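Local coordinates for protein peroxiredoxin (PDB 6KHX) that probably reduces hydrogen peroxide and organic hydroperoxides through reactive cysteines, as a typical 2-Cys peroxiredoxin of the thioredoxin-fold superfamily, at residues B[1-13]-B[141-153]. Numbering follows the deposited sequence.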
loop_
_atom_site.group_PDB
_atom_site.type_symbol
_atom_site.label_atom_id
_atom_site.label_comp_id
_atom_site.label_asym_id
_atom_site.label_seq_id
_atom_site.Cartn_x
_atom_site.Cartn_y
_atom_site.Cartn_z
ATOM N N MET B 1 27.215 -12.165 1.764
ATOM C CA MET B 1 27.281 -10.729 1.528
ATOM C C MET B 1 28.659 -10.358 0.959
ATOM O O MET B 1 29.654 -11.030 1.250
ATOM C CB MET B 1 26.989 -9.995 2.853
ATOM C CG MET B 1 27.419 -8.540 2.951
ATOM S SD MET B 1 26.418 -7.403 1.965
ATOM C CE MET B 1 27.142 -5.817 2.412
ATOM N N LEU B 2 28.727 -9.276 0.175
ATOM C CA LEU B 2 29.977 -8.810 -0.428
ATOM C C LEU B 2 30.538 -7.686 0.432
ATOM O O LEU B 2 29.987 -6.582 0.462
ATOM C CB LEU B 2 29.772 -8.344 -1.866
ATOM C CG LEU B 2 31.046 -7.814 -2.529
ATOM C CD1 LEU B 2 32.154 -8.850 -2.511
ATOM C CD2 LEU B 2 30.752 -7.385 -3.954
ATOM N N LEU B 3 31.638 -7.964 1.123
ATOM C CA LEU B 3 32.221 -6.994 2.027
ATOM C C LEU B 3 33.501 -6.353 1.509
ATOM O O LEU B 3 33.980 -5.401 2.133
ATOM C CB LEU B 3 32.500 -7.658 3.383
ATOM C CG LEU B 3 31.251 -8.091 4.154
ATOM C CD1 LEU B 3 31.629 -8.826 5.434
ATOM C CD2 LEU B 3 30.362 -6.902 4.462
ATOM N N ILE B 4 34.056 -6.829 0.388
ATOM C CA ILE B 4 35.315 -6.283 -0.117
ATOM C C ILE B 4 35.157 -4.800 -0.426
ATOM O O ILE B 4 34.244 -4.387 -1.151
ATOM C CB ILE B 4 35.789 -7.059 -1.355
ATOM C CG1 ILE B 4 36.034 -8.520 -0.993
ATOM C CG2 ILE B 4 37.067 -6.444 -1.906
ATOM C CD1 ILE B 4 37.118 -8.719 0.016
ATOM N N GLY B 5 36.065 -3.993 0.115
ATOM C CA GLY B 5 36.013 -2.560 -0.062
ATOM C C GLY B 5 35.088 -1.844 0.889
ATOM O O GLY B 5 34.998 -0.611 0.827
ATOM N N LYS B 6 34.422 -2.569 1.780
ATOM C CA LYS B 6 33.463 -2.027 2.721
ATOM C C LYS B 6 33.941 -2.265 4.145
ATOM O O LYS B 6 34.738 -3.177 4.396
ATOM C CB LYS B 6 32.085 -2.674 2.520
ATOM C CG LYS B 6 31.453 -2.352 1.190
ATOM C CD LYS B 6 30.242 -3.220 0.933
ATOM C CE LYS B 6 29.752 -3.059 -0.499
ATOM N NZ LYS B 6 28.774 -4.124 -0.854
ATOM N N PRO B 7 33.484 -1.461 5.103
ATOM C CA PRO B 7 33.906 -1.674 6.493
ATOM C C PRO B 7 33.424 -3.016 7.027
ATOM O O PRO B 7 32.298 -3.447 6.764
ATOM C CB PRO B 7 33.262 -0.503 7.249
ATOM C CG PRO B 7 32.260 0.080 6.323
ATOM C CD PRO B 7 32.724 -0.214 4.938
ATOM N N ALA B 8 34.300 -3.683 7.769
ATOM C CA ALA B 8 33.896 -4.890 8.460
ATOM C C ALA B 8 32.803 -4.532 9.463
ATOM O O ALA B 8 33.014 -3.649 10.306
ATOM C CB ALA B 8 35.091 -5.526 9.170
ATOM N N PRO B 9 31.647 -5.195 9.424
ATOM C CA PRO B 9 30.544 -4.798 10.305
ATOM C C PRO B 9 30.964 -4.775 11.765
ATOM O O PRO B 9 31.680 -5.654 12.248
ATOM C CB PRO B 9 29.471 -5.858 10.032
ATOM C CG PRO B 9 29.729 -6.273 8.625
ATOM C CD PRO B 9 31.236 -6.233 8.464
ATOM N N HIS B 10 30.497 -3.749 12.464
ATOM C CA HIS B 10 30.829 -3.566 13.863
ATOM C C HIS B 10 30.108 -4.603 14.718
ATOM O O HIS B 10 28.998 -5.045 14.407
ATOM C CB HIS B 10 30.438 -2.149 14.296
ATOM C CG HIS B 10 30.490 -1.922 15.775
ATOM N ND1 HIS B 10 31.665 -1.665 16.450
ATOM C CD2 HIS B 10 29.511 -1.933 16.711
ATOM C CE1 HIS B 10 31.406 -1.514 17.737
ATOM N NE2 HIS B 10 30.107 -1.675 17.923
ATOM N N PHE B 11 30.753 -5.002 15.804
ATOM C CA PHE B 11 30.077 -5.828 16.787
ATOM C C PHE B 11 30.693 -5.548 18.147
ATOM O O PHE B 11 31.713 -4.869 18.264
ATOM C CB PHE B 11 30.138 -7.323 16.431
ATOM C CG PHE B 11 31.540 -7.895 16.340
ATOM C CD1 PHE B 11 32.227 -8.284 17.486
ATOM C CD2 PHE B 11 32.137 -8.106 15.110
ATOM C CE1 PHE B 11 33.499 -8.826 17.407
ATOM C CE2 PHE B 11 33.409 -8.652 15.025
ATOM C CZ PHE B 11 34.091 -9.011 16.173
ATOM N N SER B 12 30.037 -6.064 19.180
ATOM C CA SER B 12 30.527 -5.925 20.546
ATOM C C SER B 12 29.907 -7.073 21.326
ATOM O O SER B 12 28.685 -7.105 21.515
ATOM C CB SER B 12 30.157 -4.566 21.138
ATOM O OG SER B 12 30.573 -4.463 22.492
ATOM N N ALA B 13 30.729 -8.040 21.713
ATOM C CA ALA B 13 30.219 -9.270 22.287
ATOM C C ALA B 13 31.155 -9.746 23.388
ATOM O O ALA B 13 32.260 -9.231 23.570
ATOM C CB ALA B 13 30.046 -10.351 21.215
ATOM N N PHE B 141 38.150 -13.509 7.045
ATOM C CA PHE B 141 38.195 -12.142 6.544
ATOM C C PHE B 141 39.510 -11.488 6.928
ATOM O O PHE B 141 39.972 -11.616 8.072
ATOM C CB PHE B 141 37.032 -11.285 7.080
ATOM C CG PHE B 141 35.677 -11.855 6.789
ATOM C CD1 PHE B 141 35.149 -12.869 7.578
ATOM C CD2 PHE B 141 34.943 -11.399 5.710
ATOM C CE1 PHE B 141 33.914 -13.403 7.304
ATOM C CE2 PHE B 141 33.704 -11.931 5.427
ATOM C CZ PHE B 141 33.187 -12.932 6.226
ATOM N N LEU B 142 40.104 -10.789 5.960
ATOM C CA LEU B 142 41.247 -9.916 6.191
ATOM C C LEU B 142 40.748 -8.474 6.257
ATOM O O LEU B 142 40.140 -7.978 5.302
ATOM C CB LEU B 142 42.285 -10.077 5.083
ATOM C CG LEU B 142 43.479 -9.131 5.223
ATOM C CD1 LEU B 142 44.130 -9.313 6.594
ATOM C CD2 LEU B 142 44.482 -9.332 4.098
ATOM N N ILE B 143 40.992 -7.812 7.387
ATOM C CA ILE B 143 40.536 -6.452 7.647
ATOM C C ILE B 143 41.766 -5.573 7.827
ATOM O O ILE B 143 42.629 -5.886 8.654
ATOM C CB ILE B 143 39.639 -6.404 8.898
ATOM C CG1 ILE B 143 38.492 -7.412 8.776
ATOM C CG2 ILE B 143 39.107 -5.013 9.125
ATOM C CD1 ILE B 143 37.799 -7.700 10.086
ATOM N N ASP B 144 41.858 -4.485 7.060
ATOM C CA ASP B 144 43.039 -3.636 7.163
ATOM C C ASP B 144 42.902 -2.684 8.356
ATOM O O ASP B 144 41.926 -2.720 9.112
ATOM C CB ASP B 144 43.316 -2.913 5.836
ATOM C CG ASP B 144 42.282 -1.840 5.478
ATOM O OD1 ASP B 144 41.544 -1.340 6.357
ATOM O OD2 ASP B 144 42.211 -1.491 4.276
ATOM N N LYS B 145 43.908 -1.825 8.543
ATOM C CA LYS B 145 43.912 -0.948 9.706
ATOM C C LYS B 145 42.798 0.092 9.661
ATOM O O LYS B 145 42.509 0.709 10.691
ATOM C CB LYS B 145 45.267 -0.261 9.854
ATOM C CG LYS B 145 46.368 -1.184 10.338
ATOM C CD LYS B 145 47.650 -0.407 10.577
ATOM C CE LYS B 145 48.785 -1.297 11.035
ATOM N NZ LYS B 145 50.016 -0.493 11.258
ATOM N N ASP B 146 42.178 0.311 8.504
ATOM C CA ASP B 146 41.022 1.194 8.418
ATOM C C ASP B 146 39.707 0.474 8.710
ATOM O O ASP B 146 38.645 1.109 8.671
ATOM C CB ASP B 146 40.946 1.832 7.026
ATOM C CG ASP B 146 42.095 2.788 6.745
ATOM O OD1 ASP B 146 42.593 3.447 7.686
ATOM O OD2 ASP B 146 42.490 2.883 5.564
ATOM N N GLY B 147 39.750 -0.829 8.991
ATOM C CA GLY B 147 38.548 -1.600 9.232
ATOM C C GLY B 147 37.838 -2.072 7.985
ATOM O O GLY B 147 36.679 -2.495 8.065
ATOM N N ILE B 148 38.501 -2.018 6.828
ATOM C CA ILE B 148 37.916 -2.381 5.539
ATOM C C ILE B 148 38.334 -3.797 5.163
ATOM O O ILE B 148 39.502 -4.181 5.323
ATOM C CB ILE B 148 38.325 -1.359 4.462
ATOM C CG1 ILE B 148 37.873 0.039 4.899
ATOM C CG2 ILE B 148 37.729 -1.728 3.110
ATOM C CD1 ILE B 148 38.538 1.149 4.162
ATOM N N VAL B 149 37.378 -4.577 4.663
ATOM C CA VAL B 149 37.627 -5.959 4.260
ATOM C C VAL B 149 38.350 -5.968 2.919
ATOM O O VAL B 149 37.868 -5.396 1.936
ATOM C CB VAL B 149 36.315 -6.759 4.184
ATOM C CG1 VAL B 149 36.582 -8.187 3.696
ATOM C CG2 VAL B 149 35.613 -6.783 5.542
ATOM N N ARG B 150 39.505 -6.640 2.871
ATOM C CA ARG B 150 40.299 -6.743 1.656
ATOM C C ARG B 150 40.321 -8.143 1.064
ATOM O O ARG B 150 40.648 -8.291 -0.120
ATOM C CB ARG B 150 41.743 -6.302 1.927
ATOM C CG ARG B 150 41.855 -4.865 2.377
ATOM C CD ARG B 150 41.405 -3.968 1.246
ATOM N NE ARG B 150 41.369 -2.565 1.629
ATOM C CZ ARG B 150 40.844 -1.613 0.868
ATOM N NH1 ARG B 150 40.311 -1.930 -0.306
ATOM N NH2 ARG B 150 40.837 -0.350 1.284
ATOM N N HIS B 151 39.935 -9.155 1.836
ATOM C CA HIS B 151 39.952 -10.536 1.382
ATOM C C HIS B 151 38.971 -11.329 2.234
ATOM O O HIS B 151 38.933 -11.162 3.458
ATOM C CB HIS B 151 41.369 -11.114 1.478
ATOM C CG HIS B 151 41.419 -12.607 1.576
ATOM N ND1 HIS B 151 41.381 -13.429 0.471
ATOM C CD2 HIS B 151 41.528 -13.426 2.651
ATOM C CE1 HIS B 151 41.448 -14.689 0.859
ATOM N NE2 HIS B 151 41.542 -14.716 2.177
ATOM N N GLN B 152 38.185 -12.191 1.588
ATOM C CA GLN B 152 37.279 -13.064 2.316
ATOM C C GLN B 152 37.229 -14.425 1.637
ATOM O O GLN B 152 37.402 -14.544 0.418
ATOM C CB GLN B 152 35.864 -12.483 2.429
ATOM C CG GLN B 152 35.145 -12.311 1.111
ATOM C CD GLN B 152 33.693 -11.919 1.306
ATOM O OE1 GLN B 152 33.340 -10.736 1.246
ATOM N NE2 GLN B 152 32.845 -12.912 1.578
ATOM N N LEU B 153 36.951 -15.445 2.449
ATOM C CA LEU B 153 37.009 -16.844 2.051
ATOM C C LEU B 153 36.029 -17.615 2.920
ATOM O O LEU B 153 36.000 -17.418 4.140
ATOM C CB LEU B 153 38.437 -17.379 2.232
ATOM C CG LEU B 153 38.815 -18.859 2.236
ATOM C CD1 LEU B 153 40.289 -18.980 1.896
ATOM C CD2 LEU B 153 38.544 -19.530 3.574
HETATM O O HOH W 1 29.810 -13.570 2.959
HETATM O O HOH W 2 35.036 -1.664 10.447
#
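In this thioredoxin-fold peroxiredoxin, the N-terminal segment 1-13 runs over the hairpin formed by strands 138-143 and 149-155, and backbone bonds at Gly5, Lys6 and Ala8 tie it to Gly147 and Val149. Gly5 N gives its hydrogen to Val149 O (2.9 Å), Val149 N returns one to Lys6 O, and Ala8 N reaches Gly147 O at 2.7 Å. Beside these backbone bonds Val149 points into the segment: CB lies 3.4 Å from Leu3 O, CG1 meets Ile4 CD1, and CG2, beside its own backbone N, reaches Ala8 CB. The Ala8 methyl also rests on Ile143 CD1 (3.6 Å), while Leu3 CD1 touches Phe141 CE2. From His151 to Leu153 the strand pairs antiparallel with a strand of the second subunit, so the sheet continues across the interface, and Asp156 of that subunit forms a salt bridge with Arg150 NH1. Gln152 rises with CG between backbone N and carbonyl carbon (chi1 64°), then runs extended toward the chain start, where OE1 receives Leu3 N in a long but nearly straight bond (3.3 Å, 166° at the hydrogen). A leucine in its place would probably leave Leu3 N without its acceptor and the first residues less firmly held. At the other end, one water donates to both Ala8 O and Gly147 O.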